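Local coordinates for putative sugar binding protein (Geobacillus stearothermophilus, PDB 6GT9), which binds galactose and probably glucose, and is likely to serve as the sugar-binding component of a three-component sensing system linked to galactan utilization, at residues A[109-120]-A[126-135]; A[240-248]-A[259-267]. All blocks are in the same frame, centred on the assembly; numbering follows the deposited sequence.

Interaction 1. Residues A[109-120]-A[126-135]. With GAL (beta-D-galactopyranose), chain E.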
loop_
_atom_site.group_PDB
_atom_site.type_symbol
_atom_site.label_atom_id
_atom_site.label_comp_id
_atom_site.label_asym_id
_atom_site.label_seq_id
_atom_site.Cartn_x
_atom_site.Cartn_y
_atom_site.Cartn_z
ATOM N N THR A 109 -14.219 16.359 -8.628
ATOM C CA THR A 109 -13.959 16.589 -10.048
ATOM C C THR A 109 -14.980 17.545 -10.648
ATOM O O THR A 109 -14.635 18.390 -11.478
ATOM C CB THR A 109 -13.978 15.259 -10.804
ATOM O OG1 THR A 109 -12.917 14.419 -10.328
ATOM C CG2 THR A 109 -13.799 15.479 -12.306
ATOM N N ASP A 110 -16.245 17.428 -10.237
ATOM C CA ASP A 110 -17.296 18.268 -10.801
ATOM C C ASP A 110 -17.217 19.705 -10.301
ATOM O O ASP A 110 -17.838 20.591 -10.894
ATOM C CB ASP A 110 -18.669 17.661 -10.497
ATOM C CG ASP A 110 -18.904 16.343 -11.233
ATOM O OD1 ASP A 110 -18.413 16.190 -12.375
ATOM O OD2 ASP A 110 -19.575 15.451 -10.671
ATOM N N LYS A 111 -16.472 19.959 -9.225
ATOM C CA LYS A 111 -16.124 21.309 -8.813
ATOM C C LYS A 111 -14.843 21.807 -9.480
ATOM O O LYS A 111 -14.231 22.765 -8.987
ATOM C CB LYS A 111 -15.990 21.381 -7.289
ATOM C CG LYS A 111 -17.259 21.032 -6.513
ATOM C CD LYS A 111 -17.037 21.235 -5.007
ATOM C CE LYS A 111 -18.209 20.732 -4.167
ATOM N NZ LYS A 111 -17.996 20.993 -2.711
ATOM N N ASN A 112 -14.418 21.166 -10.575
ATOM C CA ASN A 112 -13.284 21.608 -11.390
ATOM C C ASN A 112 -11.954 21.537 -10.635
ATOM O O ASN A 112 -11.071 22.367 -10.841
ATOM C CB ASN A 112 -13.520 23.017 -11.951
ATOM C CG ASN A 112 -14.755 23.091 -12.826
ATOM O OD1 ASN A 112 -15.176 22.091 -13.412
ATOM N ND2 ASN A 112 -15.352 24.276 -12.913
ATOM N N ILE A 113 -11.792 20.533 -9.778
ATOM C CA ILE A 113 -10.519 20.248 -9.130
ATOM C C ILE A 113 -10.065 18.874 -9.617
ATOM O O ILE A 113 -10.768 17.883 -9.403
ATOM C CB ILE A 113 -10.628 20.293 -7.594
ATOM C CG1 ILE A 113 -11.114 21.674 -7.129
ATOM C CG2 ILE A 113 -9.301 19.995 -6.922
ATOM C CD1 ILE A 113 -11.135 21.833 -5.605
ATOM N N PRO A 114 -8.939 18.757 -10.319
ATOM C CA PRO A 114 -8.524 17.443 -10.824
ATOM C C PRO A 114 -8.050 16.537 -9.698
ATOM O O PRO A 114 -7.438 16.988 -8.729
ATOM C CB PRO A 114 -7.378 17.773 -11.786
ATOM C CG PRO A 114 -6.841 19.078 -11.302
ATOM C CD PRO A 114 -8.022 19.831 -10.740
ATOM N N VAL A 115 -8.312 15.234 -9.849
ATOM C CA VAL A 115 -7.929 14.241 -8.854
ATOM C C VAL A 115 -7.010 13.229 -9.516
ATOM O O VAL A 115 -7.331 12.695 -10.587
ATOM C CB VAL A 115 -9.156 13.551 -8.226
ATOM C CG1 VAL A 115 -8.724 12.362 -7.331
ATOM C CG2 VAL A 115 -9.961 14.566 -7.395
ATOM N N VAL A 116 -5.849 13.005 -8.903
ATOM C CA VAL A 116 -4.949 11.917 -9.277
ATOM C C VAL A 116 -4.961 10.915 -8.134
ATOM O O VAL A 116 -4.758 11.290 -6.972
ATOM C CB VAL A 116 -3.523 12.422 -9.558
ATOM C CG1 VAL A 116 -2.548 11.242 -9.718
ATOM C CG2 VAL A 116 -3.493 13.294 -10.833
ATOM N N THR A 117 -5.236 9.653 -8.446
ATOM C CA THR A 117 -5.134 8.630 -7.424
ATOM C C THR A 117 -3.704 8.114 -7.356
ATOM O O THR A 117 -2.981 8.091 -8.356
ATOM C CB THR A 117 -6.113 7.483 -7.687
ATOM O OG1 THR A 117 -5.986 7.029 -9.044
ATOM C CG2 THR A 117 -7.527 7.977 -7.465
ATOM N N ILE A 118 -3.304 7.706 -6.156
ATOM C CA ILE A 118 -1.946 7.254 -5.872
ATOM C C ILE A 118 -2.036 6.018 -4.985
ATOM O O ILE A 118 -2.903 5.944 -4.105
ATOM C CB ILE A 118 -1.112 8.378 -5.211
ATOM C CG1 ILE A 118 0.338 7.946 -4.976
ATOM C CG2 ILE A 118 -1.759 8.873 -3.888
ATOM C CD1 ILE A 118 1.231 9.106 -4.637
ATOM N N ASP A 119 -1.179 5.025 -5.261
ATOM C CA ASP A 119 -0.987 3.849 -4.402
ATOM C C ASP A 119 -2.165 2.881 -4.453
ATOM O O ASP A 119 -1.973 1.664 -4.457
ATOM C CB ASP A 119 -0.703 4.295 -2.944
ATOM C CG ASP A 119 -0.656 3.129 -1.954
ATOM O OD1 ASP A 119 -1.720 2.785 -1.390
ATOM O OD2 ASP A 119 0.446 2.570 -1.724
ATOM N N THR A 120 -3.384 3.400 -4.483
ATOM C CA THR A 120 -4.607 2.608 -4.573
ATOM C C THR A 120 -5.529 3.312 -5.559
ATOM O O THR A 120 -5.808 4.505 -5.389
ATOM C CB THR A 120 -5.302 2.499 -3.197
ATOM O OG1 THR A 120 -4.378 2.012 -2.209
ATOM C CG2 THR A 120 -6.541 1.602 -3.266
ATOM N N ARG A 126 -13.998 9.318 -11.837
ATOM C CA ARG A 126 -13.543 10.255 -12.855
ATOM C C ARG A 126 -12.206 10.894 -12.497
ATOM O O ARG A 126 -11.851 11.929 -13.065
ATOM C CB ARG A 126 -14.622 11.316 -13.107
ATOM C CG ARG A 126 -15.884 10.720 -13.747
ATOM C CD ARG A 126 -16.739 11.753 -14.438
ATOM N NE ARG A 126 -17.373 12.659 -13.487
ATOM C CZ ARG A 126 -18.563 12.445 -12.936
ATOM N NH1 ARG A 126 -19.066 13.320 -12.074
ATOM N NH2 ARG A 126 -19.249 11.356 -13.243
ATOM N N ARG A 127 -11.461 10.312 -11.553
ATOM C CA ARG A 127 -10.061 10.682 -11.389
ATOM C C ARG A 127 -9.377 10.695 -12.755
ATOM O O ARG A 127 -9.675 9.867 -13.621
ATOM C CB ARG A 127 -9.359 9.706 -10.432
ATOM C CG ARG A 127 -9.370 8.256 -10.891
ATOM C CD ARG A 127 -8.036 7.859 -11.483
ATOM N NE ARG A 127 -7.992 6.457 -11.939
ATOM C CZ ARG A 127 -8.400 6.048 -13.141
ATOM N NH1 ARG A 127 -8.903 6.916 -14.007
ATOM N NH2 ARG A 127 -8.312 4.766 -13.480
ATOM N N VAL A 128 -8.486 11.668 -12.964
ATOM C CA VAL A 128 -7.870 11.824 -14.279
ATOM C C VAL A 128 -6.867 10.712 -14.544
ATOM O O VAL A 128 -6.763 10.215 -15.670
ATOM C CB VAL A 128 -7.203 13.203 -14.418
ATOM C CG1 VAL A 128 -6.586 13.337 -15.817
ATOM C CG2 VAL A 128 -8.203 14.306 -14.171
ATOM N N ALA A 129 -6.093 10.326 -13.532
ATOM C CA ALA A 129 -5.004 9.376 -13.745
ATOM C C ALA A 129 -4.669 8.732 -12.418
ATOM O O ALA A 129 -4.950 9.298 -11.362
ATOM C CB ALA A 129 -3.748 10.043 -14.314
ATOM N N TYR A 130 -4.066 7.539 -12.494
ATOM C CA TYR A 130 -3.611 6.774 -11.338
ATOM C C TYR A 130 -2.115 6.535 -11.448
ATOM O O TYR A 130 -1.609 6.252 -12.538
ATOM C CB TYR A 130 -4.345 5.427 -11.254
ATOM C CG TYR A 130 -3.767 4.426 -10.261
ATOM C CD1 TYR A 130 -3.668 4.742 -8.914
ATOM C CD2 TYR A 130 -3.362 3.151 -10.670
ATOM C CE1 TYR A 130 -3.159 3.830 -7.994
ATOM C CE2 TYR A 130 -2.851 2.206 -9.747
ATOM C CZ TYR A 130 -2.760 2.564 -8.410
ATOM O OH TYR A 130 -2.266 1.701 -7.461
ATOM N N VAL A 131 -1.400 6.643 -10.326
ATOM C CA VAL A 131 0.011 6.247 -10.248
ATOM C C VAL A 131 0.170 5.335 -9.041
ATOM O O VAL A 131 0.009 5.773 -7.898
ATOM C CB VAL A 131 0.968 7.439 -10.141
ATOM C CG1 VAL A 131 2.408 6.960 -10.305
ATOM C CG2 VAL A 131 0.636 8.494 -11.184
ATOM N N GLY A 132 0.514 4.081 -9.277
ATOM C CA GLY A 132 0.673 3.169 -8.162
ATOM C C GLY A 132 0.877 1.767 -8.675
ATOM O O GLY A 132 0.815 1.497 -9.880
ATOM N N THR A 133 1.130 0.880 -7.733
ATOM C CA THR A 133 1.285 -0.527 -8.057
ATOM C C THR A 133 0.007 -1.065 -8.686
ATOM O O THR A 133 -1.100 -0.611 -8.386
ATOM C CB THR A 133 1.639 -1.310 -6.790
ATOM O OG1 THR A 133 2.850 -0.790 -6.227
ATOM C CG2 THR A 133 1.824 -2.799 -7.083
ATOM N N ASP A 134 0.173 -2.017 -9.612
ATOM C CA ASP A 134 -0.907 -2.925 -9.975
ATOM C C ASP A 134 -1.139 -3.874 -8.802
ATOM O O ASP A 134 -0.466 -4.906 -8.680
ATOM C CB ASP A 134 -0.561 -3.695 -11.254
ATOM C CG ASP A 134 -1.679 -4.620 -11.707
ATOM O OD1 ASP A 134 -2.511 -5.025 -10.878
ATOM O OD2 ASP A 134 -1.738 -4.941 -12.908
ATOM N N ASN A 135 -2.107 -3.550 -7.943
ATOM C CA ASN A 135 -2.204 -4.230 -6.648
ATOM C C ASN A 135 -2.663 -5.681 -6.783
ATOM O O ASN A 135 -2.186 -6.552 -6.041
ATOM C CB ASN A 135 -3.126 -3.439 -5.724
ATOM C CG ASN A 135 -2.458 -2.202 -5.206
ATOM O OD1 ASN A 135 -1.389 -2.289 -4.586
ATOM N ND2 ASN A 135 -3.052 -1.031 -5.472
HETATM C C1 GAL E . 1.670 -0.312 1.915
HETATM C C2 GAL E . 0.508 0.342 1.195
HETATM C C3 GAL E . 0.177 1.722 1.791
HETATM C C4 GAL E . -0.090 1.595 3.282
HETATM C C5 GAL E . 1.049 0.860 3.967
HETATM C C6 GAL E . 0.748 0.543 5.434
HETATM O O1 GAL E . 1.923 -1.586 1.355
HETATM O O2 GAL E . 0.804 0.525 -0.197
HETATM O O3 GAL E . -1.002 2.209 1.228
HETATM O O4 GAL E . -1.315 0.891 3.509
HETATM O O5 GAL E . 1.370 -0.437 3.320
HETATM O O6 GAL E . 1.929 0.212 6.130
HETATM O O HOH W 1 -10.510 14.388 -11.631
HETATM O O HOH W 2 0.520 1.121 -4.838
#

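Interaction 2. Residues A[240-248]-A[259-267]. With GAL (beta-D-galactopyranose), chain E.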
loop_
_atom_site.group_PDB
_atom_site.type_symbol
_atom_site.label_atom_id
_atom_site.label_comp_id
_atom_site.label_asym_id
_atom_site.label_seq_id
_atom_site.Cartn_x
_atom_site.Cartn_y
_atom_site.Cartn_z
ATOM N N LYS A 240 10.941 -23.900 11.036
ATOM C CA LYS A 240 10.740 -22.579 10.507
ATOM C C LYS A 240 9.354 -22.216 9.939
ATOM O O LYS A 240 8.544 -23.052 9.628
ATOM C CB LYS A 240 11.914 -22.170 9.606
ATOM C CG LYS A 240 12.334 -20.702 9.722
ATOM C CD LYS A 240 13.760 -20.511 9.270
ATOM C CE LYS A 240 13.976 -19.167 8.587
ATOM N NZ LYS A 240 15.057 -19.235 7.561
ATOM N N THR A 241 9.110 -20.919 9.856
ATOM C CA THR A 241 7.861 -20.355 9.397
ATOM C C THR A 241 8.188 -19.497 8.198
ATOM O O THR A 241 9.073 -18.732 8.267
ATOM C CB THR A 241 7.313 -19.449 10.492
ATOM O OG1 THR A 241 7.027 -20.227 11.627
ATOM C CG2 THR A 241 6.080 -18.733 10.072
ATOM N N TYR A 242 7.448 -19.660 7.118
ATOM C CA TYR A 242 7.655 -18.896 5.894
ATOM C C TYR A 242 6.891 -17.581 5.980
ATOM O O TYR A 242 5.687 -17.571 6.246
ATOM C CB TYR A 242 7.199 -19.699 4.675
ATOM C CG TYR A 242 7.370 -18.986 3.344
ATOM C CD1 TYR A 242 8.551 -19.088 2.620
ATOM C CD2 TYR A 242 6.339 -18.211 2.810
ATOM C CE1 TYR A 242 8.705 -18.428 1.397
ATOM C CE2 TYR A 242 6.483 -17.553 1.590
ATOM C CZ TYR A 242 7.665 -17.662 0.890
ATOM O OH TYR A 242 7.803 -17.016 -0.331
ATOM N N ILE A 243 7.584 -16.470 5.753
ATOM C CA ILE A 243 6.956 -15.147 5.790
ATOM C C ILE A 243 7.210 -14.450 4.465
ATOM O O ILE A 243 8.369 -14.235 4.090
ATOM C CB ILE A 243 7.488 -14.282 6.940
ATOM C CG1 ILE A 243 7.303 -14.985 8.275
ATOM C CG2 ILE A 243 6.758 -12.940 6.964
ATOM C CD1 ILE A 243 7.891 -14.203 9.434
ATOM N N ILE A 244 6.140 -14.057 3.778
ATOM C CA ILE A 244 6.250 -13.138 2.651
ATOM C C ILE A 244 5.428 -11.897 2.985
ATOM O O ILE A 244 4.261 -12.000 3.384
ATOM C CB ILE A 244 5.826 -13.784 1.313
ATOM C CG1 ILE A 244 5.989 -12.772 0.153
ATOM C CG2 ILE A 244 4.428 -14.361 1.391
ATOM C CD1 ILE A 244 6.004 -13.386 -1.255
ATOM N N GLY A 245 6.060 -10.736 2.892
ATOM C CA GLY A 245 5.385 -9.480 3.201
ATOM C C GLY A 245 5.452 -8.477 2.071
ATOM O O GLY A 245 5.817 -8.831 0.948
ATOM N N PHE A 246 5.094 -7.221 2.354
ATOM C CA PHE A 246 5.098 -6.141 1.379
ATOM C C PHE A 246 6.103 -5.065 1.765
ATOM O O PHE A 246 6.356 -4.819 2.946
ATOM C CB PHE A 246 3.704 -5.498 1.234
ATOM C CG PHE A 246 2.981 -5.902 -0.026
ATOM C CD1 PHE A 246 2.434 -7.168 -0.149
ATOM C CD2 PHE A 246 2.877 -5.023 -1.089
ATOM C CE1 PHE A 246 1.776 -7.548 -1.297
ATOM C CE2 PHE A 246 2.230 -5.397 -2.259
ATOM C CZ PHE A 246 1.679 -6.673 -2.358
ATOM N N ASP A 247 6.679 -4.446 0.732
ATOM C CA ASP A 247 7.521 -3.254 0.805
ATOM C C ASP A 247 8.880 -3.531 1.425
ATOM O O ASP A 247 9.186 -4.665 1.822
ATOM C CB ASP A 247 6.793 -2.131 1.551
ATOM C CG ASP A 247 5.445 -1.847 0.947
ATOM O OD1 ASP A 247 5.376 -1.497 -0.252
ATOM O OD2 ASP A 247 4.446 -2.039 1.652
ATOM N N THR A 248 9.714 -2.498 1.469
ATOM C CA THR A 248 11.131 -2.657 1.738
ATOM C C THR A 248 11.590 -1.669 2.791
ATOM O O THR A 248 12.697 -1.129 2.721
ATOM C CB THR A 248 11.952 -2.498 0.456
ATOM O OG1 THR A 248 11.665 -1.226 -0.140
ATOM C CG2 THR A 248 11.623 -3.605 -0.550
ATOM N N GLY A 259 17.031 -13.834 7.619
ATOM C CA GLY A 259 16.351 -15.054 7.236
ATOM C C GLY A 259 14.987 -15.243 7.861
ATOM O O GLY A 259 14.276 -16.181 7.481
ATOM N N THR A 260 14.596 -14.370 8.795
ATOM C CA THR A 260 13.288 -14.484 9.433
ATOM C C THR A 260 12.162 -14.286 8.427
ATOM O O THR A 260 11.188 -15.048 8.411
ATOM C CB THR A 260 13.174 -13.464 10.560
ATOM O OG1 THR A 260 14.330 -13.555 11.403
ATOM C CG2 THR A 260 11.921 -13.718 11.368
ATOM N N ILE A 261 12.262 -13.234 7.596
ATOM C CA ILE A 261 11.382 -13.041 6.446
ATOM C C ILE A 261 12.029 -13.683 5.229
ATOM O O ILE A 261 13.238 -13.562 5.015
ATOM C CB ILE A 261 11.102 -11.540 6.221
ATOM C CG1 ILE A 261 10.299 -10.997 7.413
ATOM C CG2 ILE A 261 10.376 -11.304 4.906
ATOM C CD1 ILE A 261 9.948 -9.517 7.322
ATOM N N ALA A 262 11.227 -14.385 4.429
ATOM C CA ALA A 262 11.735 -15.066 3.242
ATOM C C ALA A 262 11.652 -14.225 1.976
ATOM O O ALA A 262 12.483 -14.386 1.068
ATOM C CB ALA A 262 10.965 -16.369 3.017
ATOM N N ALA A 263 10.663 -13.341 1.871
ATOM C CA ALA A 263 10.479 -12.614 0.626
ATOM C C ALA A 263 9.651 -11.376 0.909
ATOM O O ALA A 263 8.984 -11.280 1.939
ATOM C CB ALA A 263 9.785 -13.469 -0.429
ATOM N N THR A 264 9.686 -10.430 -0.024
ATOM C CA THR A 264 8.803 -9.283 0.122
ATOM C C THR A 264 8.534 -8.659 -1.244
ATOM O O THR A 264 9.358 -8.738 -2.159
ATOM C CB THR A 264 9.368 -8.262 1.133
ATOM O OG1 THR A 264 8.320 -7.369 1.528
ATOM C CG2 THR A 264 10.523 -7.462 0.547
ATOM N N VAL A 265 7.354 -8.058 -1.374
ATOM C CA VAL A 265 6.910 -7.465 -2.629
ATOM C C VAL A 265 7.354 -6.008 -2.684
ATOM O O VAL A 265 7.033 -5.209 -1.793
ATOM C CB VAL A 265 5.388 -7.584 -2.792
ATOM C CG1 VAL A 265 4.959 -7.012 -4.147
ATOM C CG2 VAL A 265 4.968 -9.054 -2.662
ATOM N N VAL A 266 8.080 -5.653 -3.746
ATOM C CA VAL A 266 8.621 -4.304 -3.870
ATOM C C VAL A 266 7.544 -3.363 -4.388
ATOM O O VAL A 266 6.755 -3.719 -5.266
ATOM C CB VAL A 266 9.848 -4.298 -4.797
ATOM C CG1 VAL A 266 10.401 -2.884 -4.943
ATOM C CG2 VAL A 266 10.919 -5.247 -4.257
ATOM N N GLN A 267 7.499 -2.156 -3.833
ATOM C CA GLN A 267 6.756 -1.064 -4.444
ATOM C C GLN A 267 7.702 0.114 -4.614
ATOM O O GLN A 267 8.840 0.093 -4.145
ATOM C CB GLN A 267 5.532 -0.653 -3.612
ATOM C CG GLN A 267 4.441 -1.712 -3.448
ATOM C CD GLN A 267 3.169 -1.120 -2.877
ATOM O OE1 GLN A 267 2.261 -0.737 -3.617
ATOM N NE2 GLN A 267 3.111 -1.002 -1.550
HETATM C C1 GAL E . 1.670 -0.312 1.915
HETATM C C2 GAL E . 0.508 0.342 1.195
HETATM C C3 GAL E . 0.177 1.722 1.791
HETATM C C4 GAL E . -0.090 1.595 3.282
HETATM C C5 GAL E . 1.049 0.860 3.967
HETATM C C6 GAL E . 0.748 0.543 5.434
HETATM O O1 GAL E . 1.923 -1.586 1.355
HETATM O O2 GAL E . 0.804 0.525 -0.197
HETATM O O3 GAL E . -1.002 2.209 1.228
HETATM O O4 GAL E . -1.315 0.891 3.509
HETATM O O5 GAL E . 1.370 -0.437 3.320
HETATM O O6 GAL E . 1.929 0.212 6.130
HETATM O O HOH W 3 10.489 -17.026 6.438
HETATM O O HOH W 4 7.677 -0.239 -0.934
HETATM O O HOH W 5 9.476 -1.420 -1.714
#

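Interaction 1. Residues A[109-120]-A[126-135]
Two torsions bring T117 and Y130 together. OG1 of T117 stands between its own N and carbonyl carbon (chi1 50°), and the Y130 ring swings to the side opposite its backbone N (chi1 168°). The side chains cross at about a right angle, with T117 OG1 at the ring edge, 3.3 Å from Y130 CD1. Strands 115-118 and 129-132, which carry them, are adjacent parallel strands in one lobe of the type I periplasmic-binding-protein fold, their axes 23° apart. T117 fixes the register: its N donates to A129 O and its O accepts from V131 N, and D119 N to V131 O continues the pattern. R127 passes across T117 with CD 3.3 Å from T117 OG1, and both polar ends turn to D121, OG1 by a hydrogen bond and R127 NE by a salt bridge. At the far end D110 OD2 meets the edge of the R126 guanidinium in a salt bridge to NH1 of 2.6 Å.

Nearer the sugar, Y130 CE1 packs against T120 C. The Y130 hydroxyl donates to T133 O, near the ring plane, at an OH-O distance of 2.7 Å. A CB on G132 would collide with this hydroxyl and with D119 N, so the hydroxyl occupies a side chain's place. A phenylalanine at Y130 would probably leave T133 O without this donor and the turn after strand 129-132 less firmly held. D119 accepts galactose O2 at OD2 (2.6 Å), while OD1 lies 2.8 Å from galactose O3 and accepts T120 OG1 on its anti side, out of the carboxylate plane. The backbone of D119 is gripped too: N135, whose OD1 bonds R171, donates ND2 to D119 O over 3.1 Å in an almost straight bond, the acceptor lying in the N135 amide plane.

Interaction 2. Residues A[240-248]-A[259-267]
Q267 crosses D247 at a slant on its way to the sugar. Its CB lies 3.5 Å from D247 OD1, and CG comes nearer to that same oxygen. The chain, extended beyond CG, then carries CD past it to a terminal amide nearly coplanar with the carboxylate. NE2 donates to D247 OD1 over 2.7 Å, using the syn lone pair, and also to galactose O2 over 3.1 Å with an N-H...O angle of 172°. OE1 faces T133 OG1. The bond on OD1 probably limits rotation of the carboxylate, while D247 OD2 accepts galactose O1 at 2.6 Å.

Next to the site, V265 CB sits over the centre of the F246 ring, 3.7 Å from its centroid and 4° off the normal, a CH-pi contact; Q267 NE2 meets the edge of that ring. T264 OG1 donates in the carbonyl plane to D247 O (2.9 Å), which probably steadies the backbone at D247. Backbone bonds from G245 N to A263 O, V265 N to G245 O and D247 N to V265 O set the parallel register. Strands 242-246 and 263-266 are the two arms of a beta-alpha-beta unit whose C-terminal ends supply the sugar-binding D247 and Q267, as in type I periplasmic binding proteins.

In the fold
From the N terminus, the chain first builds most of one parallel sheet, and interaction 1 closes across the five-residue link 121-125, which contains no helix. Helix 135-149 then leads into the second, mixed sheet and packs against side chains of interaction 2, among them I244 and V265. Interaction 2 closes later, around helix 250-258. The two closures follow in series, neither nesting nor crossing, and their centres lie about 29 Å apart on opposite sides of the chain's centre. Their strand ends converge on the galactose between the lobes. There the T133 OG1 to Q267 OE1 distance of 2.7 Å, a probable hydrogen bond, joins the two contacts directly.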